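PDB 2R77: phosphatidylethanolamine-binding protein, putative from Plasmodium falciparum, which probably binds phosphatidylethanolamine and may regulate protein kinases. Local coordinates for residues Ile107-Ser112 / Leu131-Pro136; Asp160-Leu165 / Gln190-Lys195. All blocks are in the same frame, centred on the assembly; numbering follows the deposited sequence.

Contact 1 of 2, residues Ile107-Ser112 / Leu131-Pro136; sequences IHWVVS and LPYVGP
The indole of Trp109 takes Tyr133 over one face. Tyr133 CB sits 4.0 Å from the centroid of the five-membered ring, close to the ring normal, in a CH-pi contact. The phenol turns its edge to the same indole, an edge-to-face pair with the planes at 79°. Leu131 O lies at the indole edge, 3.3 Å from Trp109 CD1. With CG anti to the backbone N (chi1 -174°), the indole is carried beside 131-133. The imidazole of His108 is met at its edge by the carbonyls of Val134 and Gly135.

His108 and Trp109 form a classic beta bulge opposite Met90, in strand 104-114 of the antiparallel sheet of this PEBP-family protein. On the other side of that strand, Val110 and Leu131 are an antiparallel hydrogen-bonded pair. Val110 N to Leu131 O measures 3.0 Å. Leu131 N bonds back to Val110 O. Their side chains lie side by side, and Leu131 CD1 touches both Val110 CG2 and Ile107 CG2.

Beyond Leu131 the chain leaves the sheet, but Val134 N still bonds to His108 O at 2.9 Å. Tyr133 OH is held by Thr67 O. Lys172 NZ bonds to both His108 NE2 and Pro136 O. The other imidazole nitrogen, His108 ND1, donates to Val134 O at 2.8 Å. That carbonyl oxygen lies near the imidazole plane, whereas ND1 stands above the carbonyl plane.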
loop_
_atom_site.group_PDB
_atom_site.type_symbol
_atom_site.label_atom_id
_atom_site.label_comp_id
_atom_site.label_asym_id
_atom_site.label_seq_id
_atom_site.Cartn_x
_atom_site.Cartn_y
_atom_site.Cartn_z
ATOM N N ILE A 107 2.635 -5.923 6.080
ATOM C CA ILE A 107 2.239 -5.928 4.678
ATOM C C ILE A 107 1.020 -6.824 4.507
ATOM O O ILE A 107 1.060 -7.995 4.909
ATOM C CB ILE A 107 3.378 -6.349 3.705
ATOM C CG1 ILE A 107 4.521 -5.317 3.775
ATOM C CG2 ILE A 107 2.826 -6.461 2.283
ATOM C CD1 ILE A 107 5.632 -5.496 2.730
ATOM N N HIS A 108 -0.036 -6.249 3.924
ATOM C CA HIS A 108 -1.313 -6.921 3.699
ATOM C C HIS A 108 -1.548 -7.498 2.290
ATOM O O HIS A 108 -2.408 -8.362 2.126
ATOM C CB HIS A 108 -2.473 -5.970 4.054
ATOM C CG HIS A 108 -2.662 -5.788 5.526
ATOM N ND1 HIS A 108 -3.611 -6.486 6.251
ATOM C CD2 HIS A 108 -1.985 -5.031 6.421
ATOM C CE1 HIS A 108 -3.523 -6.138 7.524
ATOM N NE2 HIS A 108 -2.553 -5.251 7.651
ATOM N N TRP A 109 -0.797 -7.028 1.283
ATOM C CA TRP A 109 -1.116 -7.377 -0.090
ATOM C C TRP A 109 0.022 -6.884 -0.968
ATOM O O TRP A 109 0.478 -5.752 -0.819
ATOM C CB TRP A 109 -2.453 -6.708 -0.477
ATOM C CG TRP A 109 -3.015 -7.065 -1.812
ATOM C CD1 TRP A 109 -2.904 -8.276 -2.486
ATOM C CD2 TRP A 109 -3.864 -6.240 -2.599
ATOM N NE1 TRP A 109 -3.622 -8.220 -3.670
ATOM C CE2 TRP A 109 -4.205 -6.984 -3.775
ATOM C CE3 TRP A 109 -4.359 -4.932 -2.452
ATOM C CZ2 TRP A 109 -5.027 -6.456 -4.780
ATOM C CZ3 TRP A 109 -5.175 -4.406 -3.460
ATOM C CH2 TRP A 109 -5.488 -5.168 -4.616
ATOM N N VAL A 110 0.521 -7.748 -1.847
ATOM C CA VAL A 110 1.480 -7.312 -2.857
ATOM C C VAL A 110 1.090 -7.945 -4.198
ATOM O O VAL A 110 1.001 -9.180 -4.307
ATOM C CB VAL A 110 2.947 -7.668 -2.494
ATOM C CG1 VAL A 110 3.931 -7.223 -3.608
ATOM C CG2 VAL A 110 3.370 -6.999 -1.173
ATOM N N VAL A 111 0.854 -7.084 -5.179
ATOM C CA VAL A 111 0.555 -7.524 -6.545
ATOM C C VAL A 111 1.553 -6.878 -7.495
ATOM O O VAL A 111 1.742 -5.652 -7.482
ATOM C CB VAL A 111 -0.874 -7.129 -7.004
ATOM C CG1 VAL A 111 -1.218 -7.827 -8.343
ATOM C CG2 VAL A 111 -1.901 -7.510 -5.987
ATOM N N SER A 112 2.172 -7.705 -8.330
ATOM C CA SER A 112 3.105 -7.206 -9.327
ATOM C C SER A 112 2.634 -7.535 -10.751
ATOM O O SER A 112 1.532 -8.077 -10.957
ATOM C CB SER A 112 4.493 -7.769 -9.041
ATOM O OG SER A 112 5.496 -7.224 -9.878
ATOM N N LEU A 131 1.905 -11.535 -2.549
ATOM C CA LEU A 131 1.350 -11.789 -1.218
ATOM C C LEU A 131 -0.163 -11.552 -1.296
ATOM O O LEU A 131 -0.598 -10.479 -1.673
ATOM C CB LEU A 131 2.014 -10.872 -0.169
ATOM C CG LEU A 131 3.504 -11.098 0.111
ATOM C CD1 LEU A 131 4.029 -10.112 1.156
ATOM C CD2 LEU A 131 3.758 -12.576 0.534
ATOM N N PRO A 132 -0.975 -12.571 -0.968
ATOM C CA PRO A 132 -2.424 -12.446 -1.152
ATOM C C PRO A 132 -3.036 -11.437 -0.172
ATOM O O PRO A 132 -2.461 -11.178 0.899
ATOM C CB PRO A 132 -2.942 -13.844 -0.818
ATOM C CG PRO A 132 -1.952 -14.361 0.130
ATOM C CD PRO A 132 -0.620 -13.868 -0.374
ATOM N N TYR A 133 -4.190 -10.891 -0.534
ATOM C CA TYR A 133 -4.851 -9.889 0.277
ATOM C C TYR A 133 -5.296 -10.454 1.615
ATOM O O TYR A 133 -5.987 -11.481 1.661
ATOM C CB TYR A 133 -6.087 -9.324 -0.445
ATOM C CG TYR A 133 -6.793 -8.239 0.355
ATOM C CD1 TYR A 133 -6.449 -6.890 0.181
ATOM C CD2 TYR A 133 -7.776 -8.558 1.300
ATOM C CE1 TYR A 133 -7.076 -5.879 0.907
ATOM C CE2 TYR A 133 -8.439 -7.548 2.029
ATOM C CZ TYR A 133 -8.079 -6.218 1.833
ATOM O OH TYR A 133 -8.670 -5.199 2.546
ATOM N N VAL A 134 -4.943 -9.751 2.685
ATOM C CA VAL A 134 -5.463 -10.036 4.029
ATOM C C VAL A 134 -6.037 -8.712 4.545
ATOM O O VAL A 134 -5.372 -7.661 4.447
ATOM C CB VAL A 134 -4.345 -10.523 4.985
ATOM C CG1 VAL A 134 -4.861 -10.637 6.413
ATOM C CG2 VAL A 134 -3.779 -11.843 4.518
ATOM N N GLY A 135 -7.261 -8.751 5.069
ATOM C CA GLY A 135 -7.916 -7.514 5.547
ATOM C C GLY A 135 -7.134 -6.816 6.656
ATOM O O GLY A 135 -6.258 -7.435 7.272
ATOM N N PRO A 136 -7.430 -5.515 6.906
ATOM C CA PRO A 136 -6.712 -4.731 7.940
ATOM C C PRO A 136 -6.497 -5.417 9.300
ATOM O O PRO A 136 -5.436 -5.230 9.866
ATOM C CB PRO A 136 -7.549 -3.461 8.071
ATOM C CG PRO A 136 -8.088 -3.249 6.670
ATOM C CD PRO A 136 -8.400 -4.679 6.169
#

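Contact 2 of 2, residues Asp160-Leu165 / Gln190-Lys195; sequences DNITGL and QINNMK
The backbones of 160-165 and 190-195 come nearest at Ile162 and Asn192, whose CA atoms are 6.5 Å apart, and no backbone-to-backbone hydrogen bond joins them. The Asn192 side chain bridges the gap with its amide. Asn192 OD1 accepts from Thr163 N at 2.9 Å, with a nearly straight N-H...O angle of 168°. Asn192 ND2 donates to Thr163 O at 2.8 Å, and this bond is also nearly straight. Thr163 O lies in the amide plane of Asn192. Both polar backbone atoms of Thr163 are thus bound by one side chain, and the paired bonds fix which way the amide is turned. CG lies anti to the carbonyl carbon of Asn192 (chi1 -66°), which carries the amide across to Thr163.

Asn192 is the first residue to leave helical geometry after helix 185-191. The helix ends in a Schellman motif, with Asn193 at positive phi as its C-prime residue. Asn193 N bonds to Gln190 O, and Met194 N to Ala189 O. Asn192 ND2 also donates to Ile188 O, tying the amide back to its own helix.

A water extends the link. It donates to Asn161 O at 2.7 Å and to Asn192 OD1 at 2.6 Å. Two methyl groups pack on polar atoms. Ile191 CG2 approaches Thr163 OG1 to 3.4 Å. Ile162 CG2 comes within 3.7 Å of Asn192 ND2, the two side chains crossing at about a right angle. Met194 packs on Val87 and Phe89 of strand 84-95. Met194 CE reaches Ile162 CG2 more loosely, an apolar contact at 4.4 Å.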
loop_
_atom_site.group_PDB
_atom_site.type_symbol
_atom_site.label_atom_id
_atom_site.label_comp_id
_atom_site.label_asym_id
_atom_site.label_seq_id
_atom_site.Cartn_x
_atom_site.Cartn_y
_atom_site.Cartn_z
ATOM N N ASP A 160 8.584 -10.832 -10.963
ATOM C CA ASP A 160 8.345 -11.988 -10.096
ATOM C C ASP A 160 9.503 -12.233 -9.123
ATOM O O ASP A 160 9.597 -13.314 -8.519
ATOM C CB ASP A 160 8.107 -13.238 -10.955
ATOM N N ASN A 161 10.398 -11.258 -8.993
ATOM C CA ASN A 161 11.554 -11.386 -8.120
ATOM C C ASN A 161 11.800 -10.154 -7.227
ATOM O O ASN A 161 12.830 -9.492 -7.357
ATOM C CB ASN A 161 12.797 -11.744 -8.949
ATOM C CG ASN A 161 12.583 -12.973 -9.830
ATOM O OD1 ASN A 161 12.828 -12.932 -11.035
ATOM N ND2 ASN A 161 12.107 -14.066 -9.230
ATOM N N ILE A 162 10.842 -9.852 -6.351
ATOM C CA ILE A 162 10.973 -8.790 -5.345
ATOM C C ILE A 162 11.554 -9.362 -4.046
ATOM O O ILE A 162 10.955 -10.248 -3.416
ATOM C CB ILE A 162 9.620 -8.054 -5.097
ATOM C CG1 ILE A 162 9.052 -7.527 -6.427
ATOM C CG2 ILE A 162 9.794 -6.906 -4.100
ATOM C CD1 ILE A 162 7.645 -6.981 -6.356
ATOM N N THR A 163 12.722 -8.847 -3.655
ATOM C CA THR A 163 13.435 -9.309 -2.477
ATOM C C THR A 163 13.094 -8.408 -1.287
ATOM O O THR A 163 12.718 -7.236 -1.472
ATOM C CB THR A 163 14.971 -9.302 -2.704
ATOM O OG1 THR A 163 15.406 -7.955 -2.916
ATOM C CG2 THR A 163 15.346 -10.150 -3.927
ATOM N N GLY A 164 13.213 -8.955 -0.081
ATOM C CA GLY A 164 12.992 -8.184 1.150
ATOM C C GLY A 164 11.563 -8.200 1.677
ATOM O O GLY A 164 11.233 -7.468 2.610
ATOM N N LEU A 165 10.709 -9.038 1.093
ATOM C CA LEU A 165 9.318 -9.111 1.553
ATOM C C LEU A 165 9.199 -10.025 2.779
ATOM O O LEU A 165 10.000 -10.961 2.931
ATOM C CB LEU A 165 8.402 -9.593 0.433
ATOM C CG LEU A 165 8.263 -8.704 -0.809
ATOM C CD1 LEU A 165 7.534 -9.448 -1.905
ATOM C CD2 LEU A 165 7.530 -7.412 -0.444
ATOM N N GLN A 190 13.999 0.670 -2.390
ATOM C CA GLN A 190 15.410 0.971 -2.644
ATOM C C GLN A 190 16.178 -0.278 -3.046
ATOM O O GLN A 190 16.926 -0.266 -4.047
ATOM C CB GLN A 190 16.072 1.607 -1.436
ATOM C CG GLN A 190 15.580 2.977 -1.085
ATOM C CD GLN A 190 16.583 3.636 -0.194
ATOM O OE1 GLN A 190 16.497 3.515 1.025
ATOM N NE2 GLN A 190 17.595 4.279 -0.796
ATOM N N ILE A 191 15.971 -1.351 -2.296
ATOM C CA ILE A 191 16.673 -2.621 -2.511
ATOM C C ILE A 191 16.425 -3.147 -3.918
ATOM O O ILE A 191 17.343 -3.644 -4.598
ATOM C CB ILE A 191 16.229 -3.656 -1.459
ATOM C CG1 ILE A 191 16.711 -3.229 -0.067
ATOM C CG2 ILE A 191 16.748 -5.046 -1.793
ATOM C CD1 ILE A 191 16.113 -4.064 1.070
ATOM N N ASN A 192 15.181 -3.013 -4.356
ATOM C CA ASN A 192 14.762 -3.516 -5.660
ATOM C C ASN A 192 14.855 -2.489 -6.803
ATOM O O ASN A 192 14.387 -2.760 -7.912
ATOM C CB ASN A 192 13.341 -4.132 -5.559
ATOM C CG ASN A 192 13.303 -5.381 -4.676
ATOM O OD1 ASN A 192 13.588 -6.499 -5.125
ATOM N ND2 ASN A 192 12.952 -5.194 -3.407
ATOM N N ASN A 193 15.450 -1.321 -6.541
ATOM C CA ASN A 193 15.590 -0.257 -7.547
ATOM C C ASN A 193 14.268 0.089 -8.218
ATOM O O ASN A 193 14.177 0.143 -9.449
ATOM C CB ASN A 193 16.633 -0.639 -8.619
ATOM C CG ASN A 193 17.893 -1.217 -8.034
ATOM O OD1 ASN A 193 18.450 -0.690 -7.070
ATOM N ND2 ASN A 193 18.366 -2.309 -8.626
ATOM N N MET A 194 13.243 0.287 -7.382
ATOM C CA MET A 194 11.896 0.639 -7.807
ATOM C C MET A 194 11.555 2.059 -7.381
ATOM O O MET A 194 11.562 2.390 -6.186
ATOM C CB MET A 194 10.863 -0.315 -7.168
ATOM C CG MET A 194 11.107 -1.773 -7.354
ATOM S SD MET A 194 9.619 -2.730 -6.922
ATOM C CE MET A 194 9.624 -2.599 -5.134
ATOM N N LYS A 195 11.240 2.907 -8.352
ATOM C CA LYS A 195 10.733 4.222 -8.055
ATOM C C LYS A 195 9.352 4.076 -7.425
ATOM O O LYS A 195 8.520 3.322 -7.938
ATOM C CB LYS A 195 10.640 5.040 -9.351
ATOM C CG LYS A 195 10.180 6.463 -9.176
ATOM C CD LYS A 195 10.007 7.211 -10.500
ATOM C CE LYS A 195 9.568 8.656 -10.231
ATOM N NZ LYS A 195 9.310 9.460 -11.466
HETATM O O HOH W 1 14.158 -7.121 -7.594
#

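Contact 1 is partly buried, and its centre lies about 8 Å from the centre of the chain. Contact 2 is a surface contact, with its centre about 14 Å from it. The first joins a strand of the five-stranded sheet to the edge strand and the loop after it. The second joins a loop to the end of a helix. Backbone pairing and aromatic rings dominate contact 1, whereas one side-chain amide and a water carry contact 2. Their centres are about 16 Å apart, yet they touch. Leu165 CD2 packs on Ile107 CD1 and Val110 CG2, and Ile162 CD1 meets Ser112 OG. Segment 160-165 therefore lies between strand 104-114 and the helix end.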